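Local coordinates for annexin B22 (Schistosoma mansoni, PDB 4MDU), which binds acidic phospholipid membranes in a calcium-dependent manner, aggregates liposomes when calcium is present and takes part in worm reproduction and host-parasite interaction, at residues 345-348 against 349-353. Sequence-based numbering, arbitrary orientation.
Sequences DDTS and GDYRR
Arg352 N donates to Ser348 O at 3.1 Å, and the N-H points almost straight at the oxygen (167°). The donor sits above the carbonyl plane, not on a lone pair. CB of Tyr351 also lies near this oxygen. The bond ties Ser348 to helix 349-358. Arg352 then folds back over Thr347 and Ser348. Its CG is anti to the backbone N (chi1 159°), and the chain bends at chi3. This lays one face of the guanidinium over Ser348 CB, toward its rim, with Arg352 NH2 3.3 Å from that carbon. Arg352 NH1 is hydrogen-bonded to Lys344 O, in the last turn of helix 339-346. The turn joins the last two helices of the fourth annexin repeat. Asp346, the last residue of helix 339-346, is a ligand of two calcium sites; its OD1 accepts from Gly304 N in this apo structure. Thr347 is buried beside Tyr351. Thr347 CG2 meets Tyr351 CE2 at 3.5 Å, and the two side chains cross at about a right angle. Thr347 OG1 donates a hydrogen bond to Val343 O and lies 3.1 Å from Arg352 CB. A water in the plane of the Tyr351 ring lies 2.5 Å from Tyr351 OH and reaches Asp346 OD2 by a weak bond of 3.5 Å.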
ATOM      1  N   ASP B 345     -13.909 -14.682 -14.931  1.00 24.89           N
ATOM      2  CA  ASP B 345     -14.734 -14.523 -13.735  1.00 29.00           C
ATOM      3  C   ASP B 345     -14.853 -13.085 -13.244  1.00 37.26           C
ATOM      4  O   ASP B 345     -15.831 -12.743 -12.597  1.00 36.68           O
ATOM      5  CB  ASP B 345     -14.255 -15.432 -12.611  1.00 32.02           C
ATOM      6  CG  ASP B 345     -14.517 -16.898 -12.907  1.00 42.13           C
ATOM      7  OD1 ASP B 345     -15.221 -17.184 -13.903  1.00 45.39           O
ATOM      8  OD2 ASP B 345     -14.031 -17.762 -12.148  1.00 42.03           O
ATOM      9  N   ASP B 346     -13.874 -12.243 -13.561  1.00 34.26           N
ATOM     10  CA  ASP B 346     -13.845 -10.886 -13.026  1.00 28.96           C
ATOM     11  C   ASP B 346     -14.437  -9.868 -13.993  1.00 29.80           C
ATOM     12  O   ASP B 346     -14.750  -8.750 -13.599  1.00 34.35           O
ATOM     13  CB  ASP B 346     -12.407 -10.475 -12.673  1.00 36.57           C
ATOM     14  CG  ASP B 346     -12.341  -9.114 -11.997  1.00 40.65           C
ATOM     15  OD1 ASP B 346     -12.686  -9.045 -10.806  1.00 40.11           O
ATOM     16  OD2 ASP B 346     -11.951  -8.112 -12.651  1.00 43.89           O
ATOM     17  N   THR B 347     -14.594 -10.257 -15.255  1.00 28.69           N
ATOM     18  CA  THR B 347     -15.074  -9.336 -16.284  1.00 29.24           C
ATOM     19  C   THR B 347     -16.245  -9.925 -17.080  1.00 27.84           C
ATOM     20  O   THR B 347     -16.564 -11.099 -16.930  1.00 35.88           O
ATOM     21  CB  THR B 347     -13.941  -9.031 -17.270  1.00 24.11           C
ATOM     22  OG1 THR B 347     -13.603 -10.230 -17.970  1.00 23.89           O
ATOM     23  CG2 THR B 347     -12.703  -8.538 -16.510  1.00 24.31           C
ATOM     24  N   SER B 348     -16.887  -9.115 -17.923  1.00 25.40           N
ATOM     25  CA  SER B 348     -17.788  -9.661 -18.937  1.00 29.31           C
ATOM     26  C   SER B 348     -17.937  -8.769 -20.151  1.00 27.21           C
ATOM     27  O   SER B 348     -17.238  -7.767 -20.300  1.00 33.21           O
ATOM     28  CB  SER B 348     -19.163 -10.017 -18.363  1.00 45.89           C
ATOM     29  OG  SER B 348     -19.764  -8.905 -17.755  1.00 44.47           O
ATOM     30  N   GLY B 349     -18.835  -9.165 -21.038  1.00 28.54           N
ATOM     31  CA  GLY B 349     -19.116  -8.405 -22.235  1.00 24.48           C
ATOM     32  C   GLY B 349     -17.988  -8.505 -23.240  1.00 29.59           C
ATOM     33  O   GLY B 349     -17.135  -9.377 -23.143  1.00 25.51           O
ATOM     34  N   ASP B 350     -18.005  -7.606 -24.219  1.00 26.29           N
ATOM     35  CA  ASP B 350     -16.999  -7.556 -25.258  1.00 29.95           C
ATOM     36  C   ASP B 350     -15.619  -7.184 -24.699  1.00 29.53           C
ATOM     37  O   ASP B 350     -14.589  -7.434 -25.312  1.00 30.37           O
ATOM     38  CB  ASP B 350     -17.458  -6.566 -26.321  1.00 28.26           C
ATOM     39  CG  ASP B 350     -18.645  -7.093 -27.095  1.00 34.51           C
ATOM     40  OD1 ASP B 350     -18.712  -8.323 -27.253  1.00 36.84           O
ATOM     41  OD2 ASP B 350     -19.498  -6.301 -27.541  1.00 44.62           O
ATOM     42  N   TYR B 351     -15.634  -6.578 -23.525  1.00 23.44           N
ATOM     43  CA  TYR B 351     -14.446  -6.261 -22.772  1.00 23.20           C
ATOM     44  C   TYR B 351     -13.776  -7.571 -22.361  1.00 26.75           C
ATOM     45  O   TYR B 351     -12.625  -7.824 -22.715  1.00 28.30           O
ATOM     46  CB  TYR B 351     -14.872  -5.408 -21.569  1.00 17.75           C
ATOM     47  CG  TYR B 351     -13.881  -5.268 -20.454  1.00 24.50           C
ATOM     48  CD1 TYR B 351     -12.611  -4.742 -20.680  1.00 25.37           C
ATOM     49  CD2 TYR B 351     -14.231  -5.601 -19.160  1.00 25.27           C
ATOM     50  CE1 TYR B 351     -11.714  -4.600 -19.653  1.00 26.56           C
ATOM     51  CE2 TYR B 351     -13.341  -5.461 -18.121  1.00 23.34           C
ATOM     52  CZ  TYR B 351     -12.077  -4.962 -18.375  1.00 30.31           C
ATOM     53  OH  TYR B 351     -11.178  -4.811 -17.341  1.00 25.43           O
ATOM     54  N   ARG B 352     -14.508  -8.416 -21.641  1.00 26.55           N
ATOM     55  CA  ARG B 352     -14.002  -9.741 -21.274  1.00 33.28           C
ATOM     56  C   ARG B 352     -13.432 -10.453 -22.499  1.00 27.75           C
ATOM     57  O   ARG B 352     -12.320 -10.998 -22.475  1.00 24.51           O
ATOM     58  CB  ARG B 352     -15.124 -10.595 -20.661  1.00 34.35           C
ATOM     59  CG  ARG B 352     -14.867 -12.105 -20.718  1.00 32.89           C
ATOM     60  CD  ARG B 352     -15.662 -12.847 -19.663  1.00 29.92           C
ATOM     61  NE  ARG B 352     -17.095 -12.795 -19.922  1.00 37.27           N
ATOM     62  CZ  ARG B 352     -18.018 -13.269 -19.089  1.00 39.30           C
ATOM     63  NH1 ARG B 352     -17.642 -13.851 -17.951  1.00 34.88           N
ATOM     64  NH2 ARG B 352     -19.309 -13.173 -19.402  1.00 34.04           N
ATOM     65  N   ARG B 353     -14.202 -10.427 -23.576  1.00 28.72           N
ATOM     66  CA  ARG B 353     -13.829 -11.115 -24.799  1.00 34.84           C
ATOM     67  C   ARG B 353     -12.520 -10.545 -25.338  1.00 35.58           C
ATOM     68  O   ARG B 353     -11.627 -11.289 -25.749  1.00 39.98           O
ATOM     69  CB  ARG B 353     -14.946 -10.975 -25.829  1.00 26.92           C
ATOM     70  CG  ARG B 353     -14.790 -11.848 -27.061  1.00 30.25           C
ATOM     71  CD  ARG B 353     -15.118 -13.323 -26.770  1.00 33.06           C
ATOM     72  NE  ARG B 353     -13.990 -14.120 -27.203  1.00 46.23           N
ATOM     73  CZ  ARG B 353     -13.276 -14.930 -26.433  1.00 43.62           C
ATOM     74  NH1 ARG B 353     -13.590 -15.143 -25.160  1.00 28.34           N
ATOM     75  NH2 ARG B 353     -12.262 -15.575 -26.975  1.00 58.93           N
TER
HETATM   76  O   HOH W   1     -11.522  -5.573 -14.959  1.00 39.41           O